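Local coordinates for transcriptional regulator, LacI family (Arthrobacter sp., PDB 4RKR), which probably regulates transcription of sugar-utilisation genes as a dimeric LacI-family regulator, here holding a galactose joined to a glucose in its effector cleft, at residues A[23-28]-A[50-55]; A[76-81]-A[92-97]; A[110-115]-A[149-154]; A[131-136]-A[196-201]. All coordinates share one frame; numbering follows the deposited sequence.

Contact 1 (A[23-28]-A[50-55]); sequences PDLTNP and VDDYGH. With GAL (beta-D-galactopyranose), chain E.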
# COMPACT_ATOMS: atom_id res chain seq x y z
N PRO A 23 2.79 -11.24 -4.95
CA PRO A 23 2.75 -11.06 -6.41
C PRO A 23 2.80 -9.61 -6.92
O PRO A 23 3.12 -9.40 -8.08
CB PRO A 23 1.42 -11.71 -6.80
CG PRO A 23 0.57 -11.60 -5.59
CD PRO A 23 1.51 -11.75 -4.43
N ASP A 24 2.48 -8.64 -6.06
CA ASP A 24 2.58 -7.22 -6.39
C ASP A 24 2.46 -6.38 -5.12
O ASP A 24 2.03 -6.86 -4.08
CB ASP A 24 1.49 -6.78 -7.39
CG ASP A 24 0.08 -6.80 -6.79
OD1 ASP A 24 -0.19 -6.06 -5.82
OD2 ASP A 24 -0.78 -7.54 -7.31
N LEU A 25 2.83 -5.11 -5.22
CA LEU A 25 2.69 -4.17 -4.12
C LEU A 25 1.69 -3.07 -4.48
O LEU A 25 1.54 -2.10 -3.72
CB LEU A 25 4.06 -3.56 -3.79
CG LEU A 25 4.96 -4.44 -2.93
CD1 LEU A 25 6.40 -3.95 -2.99
CD2 LEU A 25 4.46 -4.46 -1.49
N THR A 26 1.03 -3.24 -5.62
CA THR A 26 0.11 -2.26 -6.20
C THR A 26 -1.35 -2.50 -5.79
O THR A 26 -2.10 -1.54 -5.70
CB THR A 26 0.23 -2.24 -7.74
OG1 THR A 26 0.19 -3.58 -8.27
CG2 THR A 26 1.54 -1.59 -8.15
N ASN A 27 -1.75 -3.75 -5.55
CA ASN A 27 -3.07 -4.04 -4.95
C ASN A 27 -2.92 -3.86 -3.44
O ASN A 27 -2.25 -4.66 -2.82
CB ASN A 27 -3.52 -5.46 -5.30
CG ASN A 27 -4.77 -5.91 -4.53
OD1 ASN A 27 -5.35 -5.17 -3.75
ND2 ASN A 27 -5.18 -7.14 -4.78
N PRO A 28 -3.54 -2.81 -2.84
CA PRO A 28 -3.33 -2.46 -1.42
C PRO A 28 -3.48 -3.61 -0.44
O PRO A 28 -2.95 -3.51 0.67
CB PRO A 28 -4.43 -1.43 -1.14
CG PRO A 28 -4.63 -0.77 -2.45
CD PRO A 28 -4.45 -1.84 -3.49
N VAL A 50 11.07 -9.43 2.05
CA VAL A 50 9.94 -9.47 1.11
C VAL A 50 10.44 -9.46 -0.33
O VAL A 50 11.30 -8.65 -0.70
CB VAL A 50 8.98 -8.29 1.31
CG1 VAL A 50 7.86 -8.33 0.27
CG2 VAL A 50 8.43 -8.32 2.73
N ASP A 51 9.93 -10.41 -1.12
CA ASP A 51 10.16 -10.46 -2.56
C ASP A 51 8.84 -10.22 -3.27
O ASP A 51 7.95 -11.09 -3.29
CB ASP A 51 10.75 -11.80 -2.98
CG ASP A 51 11.10 -11.85 -4.46
OD1 ASP A 51 10.86 -10.87 -5.19
OD2 ASP A 51 11.63 -12.88 -4.90
N ASP A 52 8.71 -9.01 -3.83
CA ASP A 52 7.59 -8.64 -4.69
C ASP A 52 7.95 -9.12 -6.07
O ASP A 52 8.82 -8.53 -6.73
CB ASP A 52 7.39 -7.12 -4.69
CG ASP A 52 6.46 -6.63 -5.80
OD1 ASP A 52 5.76 -7.45 -6.45
OD2 ASP A 52 6.43 -5.41 -6.02
N TYR A 53 7.28 -10.18 -6.52
CA TYR A 53 7.65 -10.79 -7.79
C TYR A 53 6.82 -10.36 -8.99
O TYR A 53 6.93 -10.94 -10.06
CB TYR A 53 7.68 -12.30 -7.65
CG TYR A 53 6.37 -13.00 -7.33
CD1 TYR A 53 5.51 -13.39 -8.34
CD2 TYR A 53 6.05 -13.36 -6.03
CE1 TYR A 53 4.34 -14.07 -8.06
CE2 TYR A 53 4.87 -14.03 -5.75
CZ TYR A 53 4.03 -14.39 -6.78
OH TYR A 53 2.86 -15.08 -6.53
N GLY A 54 6.00 -9.32 -8.85
CA GLY A 54 5.13 -8.88 -9.94
C GLY A 54 5.83 -8.08 -11.01
O GLY A 54 5.35 -7.04 -11.41
N HIS A 55 6.97 -8.56 -11.49
CA HIS A 55 7.87 -7.76 -12.31
C HIS A 55 8.71 -8.71 -13.12
O HIS A 55 8.98 -9.82 -12.68
CB HIS A 55 8.80 -6.88 -11.47
CG HIS A 55 8.10 -6.01 -10.47
ND1 HIS A 55 7.66 -4.74 -10.77
CD2 HIS A 55 7.75 -6.23 -9.18
CE1 HIS A 55 7.09 -4.21 -9.70
NE2 HIS A 55 7.12 -5.10 -8.73
C1 GAL E . -6.06 -12.26 -4.08
C2 GAL E . -6.61 -10.86 -4.35
C3 GAL E . -6.50 -9.99 -3.10
C4 GAL E . -7.10 -10.70 -1.90
C5 GAL E . -6.53 -12.10 -1.76
C6 GAL E . -7.21 -12.83 -0.62
O2 GAL E . -5.84 -10.27 -5.40
O3 GAL E . -7.19 -8.74 -3.24
O4 GAL E . -8.51 -10.78 -2.06
O5 GAL E . -6.70 -12.85 -2.96
O6 GAL E . -6.42 -13.97 -0.27
O HOH W 1 4.43 -4.37 -7.35
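Pro23 lies over the flat side of Tyr53, joining two neighbouring loops at the carboxyl ends of strands 17-22 and 47-52 in a Rossmann-like half of a periplasmic-binding-protein fold. The CA of Pro23 stands 3.7 Å from the centroid of the Tyr53 ring, a CH-pi contact almost straight above the middle of the face. A rigid proline suits this place because it offers a compact apolar surface to the aromatic ring. The torsion of Tyr53, with CG set between the backbone N and the carbonyl carbon (chi1 63°), brings the ring beneath Pro23, and its hydroxyl is hydrogen-bonded to the carbonyl O of Tyr77. Next along the loop, Leu25 CD1 rests 3.4 Å from Asp52 OD2, an apolar branch beside a buried carboxylate. Asp52 OD2 also accepts a hydrogen bond from a water which in turn accepts from Leu25 N, so one solvent molecule ties the loops together.

Asp52 is steadied from its own side. Its OD1 accepts from Gly54 N at 3.1 Å, closing an Asx turn, while OD2 receives His55 NE2 at 2.8 Å. The far nitrogen of this imidazole is hydrogen-bonded to Glu39 of the second subunit, which connects the turn to the dimer interface. On the opposite loop, Asp24 OD1 accepts from Asn27 N at 2.8 Å in an Asx motif that shapes the approach to helix 29-43. Asn27 itself faces the sugar: its OD1 caps Tyr29 N, and its ND2 donates to O3 of the galactose at 3.0 Å.

Contact 2 (A[76-81]-A[92-97]); sequences GYLGGY and RPLIVL. With GAL (beta-D-galactopyranose), chain E.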
# COMPACT_ATOMS: atom_id res chain seq x y z
N GLY A 76 3.71 -17.13 1.65
CA GLY A 76 3.43 -16.40 0.43
C GLY A 76 2.20 -16.74 -0.36
O GLY A 76 1.56 -17.80 -0.19
N TYR A 77 1.88 -15.80 -1.24
CA TYR A 77 0.95 -16.01 -2.33
C TYR A 77 1.80 -16.38 -3.55
O TYR A 77 2.61 -15.58 -4.00
CB TYR A 77 0.15 -14.74 -2.59
CG TYR A 77 -0.97 -14.49 -1.60
CD1 TYR A 77 -0.72 -13.93 -0.34
CD2 TYR A 77 -2.28 -14.79 -1.94
CE1 TYR A 77 -1.76 -13.69 0.55
CE2 TYR A 77 -3.33 -14.57 -1.05
CZ TYR A 77 -3.06 -14.01 0.18
OH TYR A 77 -4.08 -13.82 1.03
N LEU A 78 1.62 -17.60 -4.07
CA LEU A 78 2.56 -18.15 -5.04
C LEU A 78 2.04 -18.28 -6.45
O LEU A 78 2.74 -18.82 -7.31
CB LEU A 78 3.07 -19.52 -4.58
CG LEU A 78 3.97 -19.58 -3.33
CD1 LEU A 78 4.82 -20.84 -3.39
CD2 LEU A 78 4.89 -18.37 -3.19
N GLY A 79 0.82 -17.81 -6.69
CA GLY A 79 0.24 -17.81 -8.03
C GLY A 79 0.14 -19.19 -8.67
O GLY A 79 0.27 -19.33 -9.87
N GLY A 80 -0.10 -20.21 -7.85
CA GLY A 80 -0.31 -21.56 -8.36
C GLY A 80 0.89 -22.49 -8.30
O GLY A 80 0.74 -23.66 -8.66
N TYR A 81 2.05 -22.01 -7.83
CA TYR A 81 3.27 -22.85 -7.77
C TYR A 81 3.56 -23.50 -6.40
O TYR A 81 4.67 -23.98 -6.12
CB TYR A 81 4.48 -22.03 -8.24
CG TYR A 81 4.42 -21.69 -9.70
CD1 TYR A 81 4.78 -22.63 -10.67
CD2 TYR A 81 4.01 -20.42 -10.13
CE1 TYR A 81 4.72 -22.33 -12.02
CE2 TYR A 81 3.96 -20.11 -11.48
CZ TYR A 81 4.32 -21.07 -12.42
OH TYR A 81 4.27 -20.78 -13.75
N ARG A 92 12.42 -27.15 4.22
CA ARG A 92 12.15 -25.80 4.63
C ARG A 92 10.64 -25.53 4.35
O ARG A 92 10.20 -25.60 3.23
CB ARG A 92 13.08 -24.83 3.90
CG ARG A 92 14.56 -25.08 4.16
CD ARG A 92 15.48 -24.28 3.25
NE ARG A 92 15.51 -24.82 1.89
CZ ARG A 92 16.36 -24.43 0.94
NH1 ARG A 92 17.28 -23.50 1.21
NH2 ARG A 92 16.31 -24.99 -0.26
N PRO A 93 9.86 -25.26 5.41
CA PRO A 93 8.41 -25.15 5.26
C PRO A 93 7.94 -23.99 4.41
O PRO A 93 8.41 -22.85 4.56
CB PRO A 93 7.90 -24.97 6.70
CG PRO A 93 9.08 -24.65 7.52
CD PRO A 93 10.27 -25.24 6.83
N LEU A 94 7.00 -24.31 3.54
CA LEU A 94 6.25 -23.34 2.79
C LEU A 94 4.85 -23.29 3.36
O LEU A 94 4.19 -24.33 3.52
CB LEU A 94 6.15 -23.75 1.32
CG LEU A 94 5.30 -22.83 0.43
CD1 LEU A 94 5.87 -21.41 0.45
CD2 LEU A 94 5.22 -23.38 -0.99
N ILE A 95 4.39 -22.08 3.65
CA ILE A 95 3.02 -21.82 4.00
C ILE A 95 2.43 -20.96 2.92
O ILE A 95 2.88 -19.81 2.74
CB ILE A 95 2.94 -21.06 5.33
CG1 ILE A 95 3.58 -21.91 6.43
CG2 ILE A 95 1.49 -20.73 5.65
CD1 ILE A 95 3.74 -21.19 7.74
N VAL A 96 1.46 -21.51 2.20
CA VAL A 96 0.81 -20.81 1.07
C VAL A 96 -0.56 -20.30 1.47
O VAL A 96 -1.21 -20.91 2.32
CB VAL A 96 0.65 -21.69 -0.19
CG1 VAL A 96 1.99 -22.21 -0.67
CG2 VAL A 96 -0.29 -22.86 0.05
N LEU A 97 -0.99 -19.20 0.87
CA LEU A 97 -2.34 -18.66 1.10
C LEU A 97 -3.20 -18.74 -0.14
O LEU A 97 -2.72 -18.59 -1.28
CB LEU A 97 -2.30 -17.21 1.58
CG LEU A 97 -1.86 -17.09 3.04
CD1 LEU A 97 -0.37 -16.84 3.14
CD2 LEU A 97 -2.62 -16.01 3.76
C1 GAL E . -6.06 -12.26 -4.08
C2 GAL E . -6.61 -10.86 -4.35
C3 GAL E . -6.50 -9.99 -3.10
C4 GAL E . -7.10 -10.70 -1.90
C5 GAL E . -6.53 -12.10 -1.76
C6 GAL E . -7.21 -12.83 -0.62
O2 GAL E . -5.84 -10.27 -5.40
O3 GAL E . -7.19 -8.74 -3.24
O4 GAL E . -8.51 -10.78 -2.06
O5 GAL E . -6.70 -12.85 -2.96
O6 GAL E . -6.42 -13.97 -0.27
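Two backbone hydrogen bonds join Gly76 to strand 94-97: Gly76 N donates to Ile95 O at 3.0 Å, and Leu97 N returns a bond to Gly76 O at 3.1 Å. They flank Val96, which forms a parallel bridge with Gly76, and belong to a beta-alpha-beta crossover in which helix 82-89 connects adjacent strands 73-76 and 94-97. The same Gly76 oxygen has Val96 CA close by, in a CA-H...O contact. Glycine fits the bridge well, since a beta carbon there would be crowded by the Leu78 CD2 methyl.

With Tyr77 CG anti to its carbonyl carbon (chi1 -78°), the ring lies across Leu97. Leu97 CB lies 3.6 Å from Tyr77 CZ, over one face but displaced toward the rim, a CH-pi contact that backs the ring with aliphatic carbon. Phe30 and Phe33 meet the same ring edge-to-face, which should hold its plane steady. Its phenolic oxygen is hydrogen-bonded to Tyr29 OH and also lies within bonding distance of the galactose.

On the helix side, Leu78 and Leu94 reach for each other tip to tip, Leu78 CD1 meeting Leu94 CD2 at 3.5 Å, and both pack against Ala85. Leu78 also begins a type I' turn ending at Tyr81. The two central positions have positive phi, 59° at Gly79 and 99° at Gly80, a conformation that glycine adopts readily. Glu99 OE2 accepts from the backbone N of both Leu78 and Gly80, fixing this turn before the helix. At the sugar end, O6 of the galactose sits at the edge of the Tyr77 ring, near its plane, 2.7 Å from OH.

Contact 3 (A[110-115]-A[149-154]); sequences FDYQHA and TVRGKA. With GAL (beta-D-galactopyranose), chain E; GLC (alpha-D-glucopyranose), chain B.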
# COMPACT_ATOMS: atom_id res chain seq x y z
N PHE A 110 -9.60 -19.54 2.71
CA PHE A 110 -10.72 -18.77 3.19
C PHE A 110 -12.03 -19.41 2.73
O PHE A 110 -12.10 -20.05 1.68
CB PHE A 110 -10.60 -17.35 2.67
CG PHE A 110 -9.27 -16.71 2.99
CD1 PHE A 110 -9.00 -16.28 4.27
CD2 PHE A 110 -8.30 -16.57 2.02
CE1 PHE A 110 -7.78 -15.70 4.58
CE2 PHE A 110 -7.08 -15.99 2.31
CZ PHE A 110 -6.82 -15.55 3.59
N ASP A 111 -13.06 -19.25 3.55
CA ASP A 111 -14.35 -19.83 3.25
C ASP A 111 -15.13 -18.87 2.36
O ASP A 111 -15.82 -17.98 2.86
CB ASP A 111 -15.10 -20.07 4.56
CG ASP A 111 -16.37 -20.84 4.36
OD1 ASP A 111 -16.74 -21.11 3.19
OD2 ASP A 111 -17.00 -21.19 5.38
N TYR A 112 -15.03 -19.03 1.05
CA TYR A 112 -15.66 -18.08 0.11
C TYR A 112 -17.17 -18.28 -0.05
O TYR A 112 -17.87 -17.38 -0.52
CB TYR A 112 -14.97 -18.11 -1.26
CG TYR A 112 -13.63 -17.39 -1.25
CD1 TYR A 112 -13.55 -16.03 -0.98
CD2 TYR A 112 -12.44 -18.08 -1.50
CE1 TYR A 112 -12.34 -15.37 -0.96
CE2 TYR A 112 -11.23 -17.42 -1.48
CZ TYR A 112 -11.19 -16.07 -1.21
OH TYR A 112 -10.00 -15.39 -1.19
N GLN A 113 -17.66 -19.46 0.34
CA GLN A 113 -19.09 -19.73 0.39
C GLN A 113 -19.77 -19.00 1.53
O GLN A 113 -20.84 -18.42 1.36
CB GLN A 113 -19.33 -21.22 0.56
CG GLN A 113 -18.95 -22.01 -0.67
CD GLN A 113 -19.39 -23.45 -0.58
OE1 GLN A 113 -19.92 -23.89 0.45
NE2 GLN A 113 -19.17 -24.19 -1.66
N HIS A 114 -19.17 -19.04 2.71
CA HIS A 114 -19.66 -18.24 3.81
C HIS A 114 -19.66 -16.74 3.46
O HIS A 114 -20.63 -16.02 3.74
CB HIS A 114 -18.81 -18.47 5.03
CG HIS A 114 -19.09 -17.52 6.14
ND1 HIS A 114 -20.06 -17.76 7.09
CD2 HIS A 114 -18.55 -16.32 6.45
CE1 HIS A 114 -20.09 -16.76 7.95
NE2 HIS A 114 -19.18 -15.87 7.58
N ALA A 115 -18.58 -16.27 2.86
CA ALA A 115 -18.50 -14.87 2.45
C ALA A 115 -19.59 -14.54 1.42
O ALA A 115 -20.22 -13.50 1.50
CB ALA A 115 -17.13 -14.53 1.90
N THR A 149 -13.09 -17.36 -11.11
CA THR A 149 -12.43 -17.49 -9.80
C THR A 149 -13.23 -18.28 -8.78
O THR A 149 -14.40 -18.59 -8.98
CB THR A 149 -12.10 -16.12 -9.16
OG1 THR A 149 -13.31 -15.46 -8.74
CG2 THR A 149 -11.32 -15.26 -10.12
N VAL A 150 -12.58 -18.60 -7.67
CA VAL A 150 -13.19 -19.42 -6.64
C VAL A 150 -14.33 -18.67 -5.98
O VAL A 150 -15.44 -19.19 -5.88
CB VAL A 150 -12.17 -19.85 -5.58
CG1 VAL A 150 -12.87 -20.51 -4.39
CG2 VAL A 150 -11.14 -20.79 -6.21
N ARG A 151 -14.04 -17.47 -5.49
CA ARG A 151 -15.09 -16.64 -4.87
C ARG A 151 -16.14 -16.27 -5.91
O ARG A 151 -17.33 -16.19 -5.60
CB ARG A 151 -14.49 -15.40 -4.20
CG ARG A 151 -13.96 -14.36 -5.16
CD ARG A 151 -13.20 -13.26 -4.44
NE ARG A 151 -11.82 -13.63 -4.18
CZ ARG A 151 -10.88 -12.78 -3.74
NH1 ARG A 151 -11.18 -11.50 -3.52
NH2 ARG A 151 -9.64 -13.21 -3.54
N GLY A 152 -15.69 -16.06 -7.15
CA GLY A 152 -16.58 -15.78 -8.27
C GLY A 152 -17.60 -16.89 -8.43
O GLY A 152 -18.79 -16.63 -8.52
N LYS A 153 -17.14 -18.14 -8.45
CA LYS A 153 -18.05 -19.28 -8.57
C LYS A 153 -18.97 -19.33 -7.36
O LYS A 153 -20.17 -19.57 -7.49
CB LYS A 153 -17.30 -20.61 -8.69
CG LYS A 153 -16.57 -20.83 -10.02
CD LYS A 153 -15.64 -22.04 -9.94
CE LYS A 153 -15.27 -22.61 -11.30
NZ LYS A 153 -14.10 -21.95 -11.93
N ALA A 154 -18.41 -19.09 -6.18
CA ALA A 154 -19.19 -19.17 -4.93
C ALA A 154 -20.37 -18.20 -4.91
O ALA A 154 -21.43 -18.50 -4.37
CB ALA A 154 -18.28 -18.92 -3.74
C1 GAL E . -6.06 -12.26 -4.08
C2 GAL E . -6.61 -10.86 -4.35
C3 GAL E . -6.50 -9.99 -3.10
C4 GAL E . -7.10 -10.70 -1.90
C5 GAL E . -6.53 -12.10 -1.76
C6 GAL E . -7.21 -12.83 -0.62
O2 GAL E . -5.84 -10.27 -5.40
O3 GAL E . -7.19 -8.74 -3.24
O4 GAL E . -8.51 -10.78 -2.06
O5 GAL E . -6.70 -12.85 -2.96
O6 GAL E . -6.42 -13.97 -0.27
C1 GLC B . -5.01 -16.94 -6.24
C2 GLC B . -6.22 -16.79 -5.32
C3 GLC B . -6.80 -15.39 -5.38
C4 GLC B . -5.70 -14.39 -5.09
C5 GLC B . -4.58 -14.57 -6.10
C6 GLC B . -3.46 -13.57 -5.84
O1 GLC B . -5.44 -16.91 -7.61
O2 GLC B . -7.27 -17.68 -5.71
O3 GLC B . -7.89 -15.27 -4.47
O4 GLC B . -6.25 -13.08 -5.22
O5 GLC B . -4.04 -15.90 -6.06
O6 GLC B . -2.32 -13.92 -6.63
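Tyr112 and Arg151 bring the first turns of helices 112-125 and 150-162 together, their CA atoms 5.2 Å apart. Each helix is capped by the residue before it: Thr149 OG1 accepts from Gly152 N at 2.9 Å, and Asp111 OD1 takes a weaker bond from His114 N.

Arg151 CB lies over one face of the Tyr112 ring, 3.4 Å from its CD1. NE passes just beyond the rim, 3.7 Å from Tyr112 CE1, and the guanidinium lies beside the hydroxyl, the planes 19° apart. Arg151 starts with CG between the backbone N and the carbonyl carbon and bends again at chi3 (83°), which lays the chain along the tyrosine toward the sugars. Val150 CG1 touches the ring at CD2, while small Ala154 lets its CB settle against the Tyr112 carbonyl. The Tyr112 hydroxyl is hydrogen-bonded to Asp98, which itself hydrogen-bonds both sugars. With an alanine in place of Tyr112, the arginine would probably be freer to shift without the ring beside its CB and NE, and Asp98 would lose a partner.

Arg151 NH2 donates to galactose O4 at 3.1 Å and to glucose O3 at 2.9 Å, with a weak third bond to galactose O5. Arg151 NH1 shares galactose O4 and also reaches Phe198 O. An arginine flanked by Tyr112, in cation-pi contact with Phe198 and bonded to both sugar rings, fits the effector cleft of a LacI-type core.

Contact 4 (A[131-136]-A[196-201]); sequences IAYLEA and LAFNDL. With GAL (beta-D-galactopyranose), chain E.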
# COMPACT_ATOMS: atom_id res chain seq x y z
N ILE A 131 -28.93 -7.21 -9.38
CA ILE A 131 -27.60 -7.34 -8.80
C ILE A 131 -26.58 -7.71 -9.86
O ILE A 131 -26.84 -8.57 -10.71
CB ILE A 131 -27.61 -8.42 -7.71
CG1 ILE A 131 -28.50 -7.96 -6.57
CG2 ILE A 131 -26.19 -8.71 -7.22
CD1 ILE A 131 -28.74 -9.00 -5.49
N ALA A 132 -25.42 -7.07 -9.81
CA ALA A 132 -24.29 -7.45 -10.66
C ALA A 132 -23.13 -7.94 -9.81
O ALA A 132 -22.94 -7.46 -8.68
CB ALA A 132 -23.86 -6.29 -11.53
N TYR A 133 -22.37 -8.91 -10.32
CA TYR A 133 -21.08 -9.28 -9.71
C TYR A 133 -19.94 -8.95 -10.66
O TYR A 133 -20.01 -9.25 -11.86
CB TYR A 133 -21.04 -10.76 -9.32
CG TYR A 133 -19.66 -11.21 -8.90
CD1 TYR A 133 -19.19 -10.99 -7.60
CD2 TYR A 133 -18.82 -11.86 -9.79
CE1 TYR A 133 -17.93 -11.41 -7.21
CE2 TYR A 133 -17.56 -12.28 -9.42
CZ TYR A 133 -17.12 -12.05 -8.14
OH TYR A 133 -15.86 -12.49 -7.81
N LEU A 134 -18.92 -8.30 -10.11
CA LEU A 134 -17.72 -7.94 -10.88
C LEU A 134 -16.56 -8.89 -10.55
O LEU A 134 -15.99 -8.85 -9.46
CB LEU A 134 -17.33 -6.49 -10.61
CG LEU A 134 -16.01 -6.04 -11.24
CD1 LEU A 134 -15.97 -6.29 -12.74
CD2 LEU A 134 -15.79 -4.56 -10.93
N GLU A 135 -16.23 -9.73 -11.52
CA GLU A 135 -15.20 -10.75 -11.45
C GLU A 135 -13.89 -10.16 -11.93
O GLU A 135 -13.88 -9.35 -12.86
CB GLU A 135 -15.60 -11.89 -12.40
CG GLU A 135 -14.68 -13.10 -12.47
CD GLU A 135 -14.77 -13.94 -11.22
OE1 GLU A 135 -14.40 -13.42 -10.15
OE2 GLU A 135 -15.21 -15.11 -11.31
N ALA A 136 -12.78 -10.58 -11.33
CA ALA A 136 -11.45 -10.26 -11.87
C ALA A 136 -11.13 -11.26 -12.98
O ALA A 136 -11.25 -12.46 -12.78
CB ALA A 136 -10.40 -10.32 -10.78
N LEU A 196 -21.66 -6.51 -6.15
CA LEU A 196 -20.61 -7.18 -5.41
C LEU A 196 -19.35 -7.16 -6.24
O LEU A 196 -19.37 -7.52 -7.40
CB LEU A 196 -21.00 -8.63 -5.12
CG LEU A 196 -22.18 -8.84 -4.19
CD1 LEU A 196 -22.38 -10.32 -3.97
CD2 LEU A 196 -21.97 -8.13 -2.86
N ALA A 197 -18.26 -6.74 -5.62
CA ALA A 197 -17.00 -6.62 -6.34
C ALA A 197 -16.08 -7.72 -5.87
O ALA A 197 -16.09 -8.10 -4.69
CB ALA A 197 -16.38 -5.26 -6.08
N PHE A 198 -15.26 -8.22 -6.79
CA PHE A 198 -14.24 -9.22 -6.49
C PHE A 198 -13.42 -8.84 -5.25
O PHE A 198 -13.23 -9.64 -4.34
CB PHE A 198 -13.33 -9.41 -7.69
CG PHE A 198 -12.18 -10.33 -7.44
CD1 PHE A 198 -12.36 -11.71 -7.51
CD2 PHE A 198 -10.93 -9.83 -7.16
CE1 PHE A 198 -11.29 -12.57 -7.27
CE2 PHE A 198 -9.86 -10.68 -6.92
CZ PHE A 198 -10.04 -12.06 -6.97
N ASN A 199 -12.97 -7.59 -5.20
CA ASN A 199 -12.28 -7.11 -4.02
C ASN A 199 -12.40 -5.59 -3.85
O ASN A 199 -12.99 -4.92 -4.69
CB ASN A 199 -10.81 -7.56 -4.06
CG ASN A 199 -10.04 -6.97 -5.22
OD1 ASN A 199 -10.51 -6.05 -5.91
ND2 ASN A 199 -8.83 -7.48 -5.44
N ASP A 200 -11.83 -5.06 -2.77
CA ASP A 200 -11.99 -3.65 -2.43
C ASP A 200 -11.36 -2.72 -3.45
O ASP A 200 -11.91 -1.65 -3.75
CB ASP A 200 -11.43 -3.35 -1.02
CG ASP A 200 -12.27 -3.96 0.08
OD1 ASP A 200 -13.31 -4.56 -0.23
OD2 ASP A 200 -11.89 -3.85 1.27
N LEU A 201 -10.23 -3.13 -4.02
CA LEU A 201 -9.60 -2.33 -5.08
C LEU A 201 -10.54 -2.12 -6.27
O LEU A 201 -10.72 -0.99 -6.70
CB LEU A 201 -8.31 -2.99 -5.58
CG LEU A 201 -7.56 -2.22 -6.67
CD1 LEU A 201 -7.20 -0.81 -6.21
CD2 LEU A 201 -6.32 -2.99 -7.08
C1 GAL E . -6.06 -12.26 -4.08
C2 GAL E . -6.61 -10.86 -4.35
C3 GAL E . -6.50 -9.99 -3.10
C4 GAL E . -7.10 -10.70 -1.90
C5 GAL E . -6.53 -12.10 -1.76
C6 GAL E . -7.21 -12.83 -0.62
O2 GAL E . -5.84 -10.27 -5.40
O3 GAL E . -7.19 -8.74 -3.24
O4 GAL E . -8.51 -10.78 -2.06
O5 GAL E . -6.70 -12.85 -2.96
O6 GAL E . -6.42 -13.97 -0.27
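Tyr133 and Leu196 sit in the tight part of this contact, paired in register in parallel strands. Leu196 N donates to Ala132 O, Leu134 N to Leu196 O at 2.9 Å, and Phe198 N to Leu134 O, the last bent (131°). Tyr133, with CG opposite its backbone N (chi1 171°), lies along the neighbouring strand. Its CD1 rests 3.9 Å from Leu196 CB, and its OH reaches the edge of the Phe198 ring. That hydroxyl donates to Glu135 OE1 at 2.9 Å, meeting the carboxylate from above its plane, and the same carboxylate oxygen is hydrogen-bonded to Thr149, the N-cap of helix 150-162. A phenylalanine in place of Tyr133 would probably keep the packing on Leu196 but leave Glu135 with one donor fewer and freer to turn. Phe198 is packed as closely: Ala136 CB sits over the centre of its ring, 3.8 Å from the centroid, a CH-pi contact for which a small methyl suffices.

The looser side begins where strand pairing stops, after Phe198, near the partly exposed Ala136. There the chain of strand 194-197 parts from strand 131-136 and turns into helix 200-212, with Asn199 as its N-cap. Asn199 OD1 caps Met202 N while ND2 donates to O3 of the galactose at 3.0 Å. This places the sugar contact at the carboxyl end of a parallel strand in one half of a periplasmic-binding-protein fold, consistent with a cleft ligand site.

The four contacts surround one sugar from two halves of the molecule. Contacts 1 and 2, with centres 14 Å apart, lie at the ends of neighbouring strands in the amino-terminal half and come in series along the chain, before the interleaved contacts 3 and 4. These lie 12 Å apart in the other half, with strand 131-136 lying between helices 112-125 and 150-162 in the chain. Contacts 1, 2 and 4 reach the same mixed sheet. Contacts 2 and 4 are 25 Å apart on opposite sides of the chain's centre, yet both touch the galactose. Asn27 and Asn199 approach each other across the cleft, consistent with ligand drawing the two halves together, while contact 1 also reaches the second subunit.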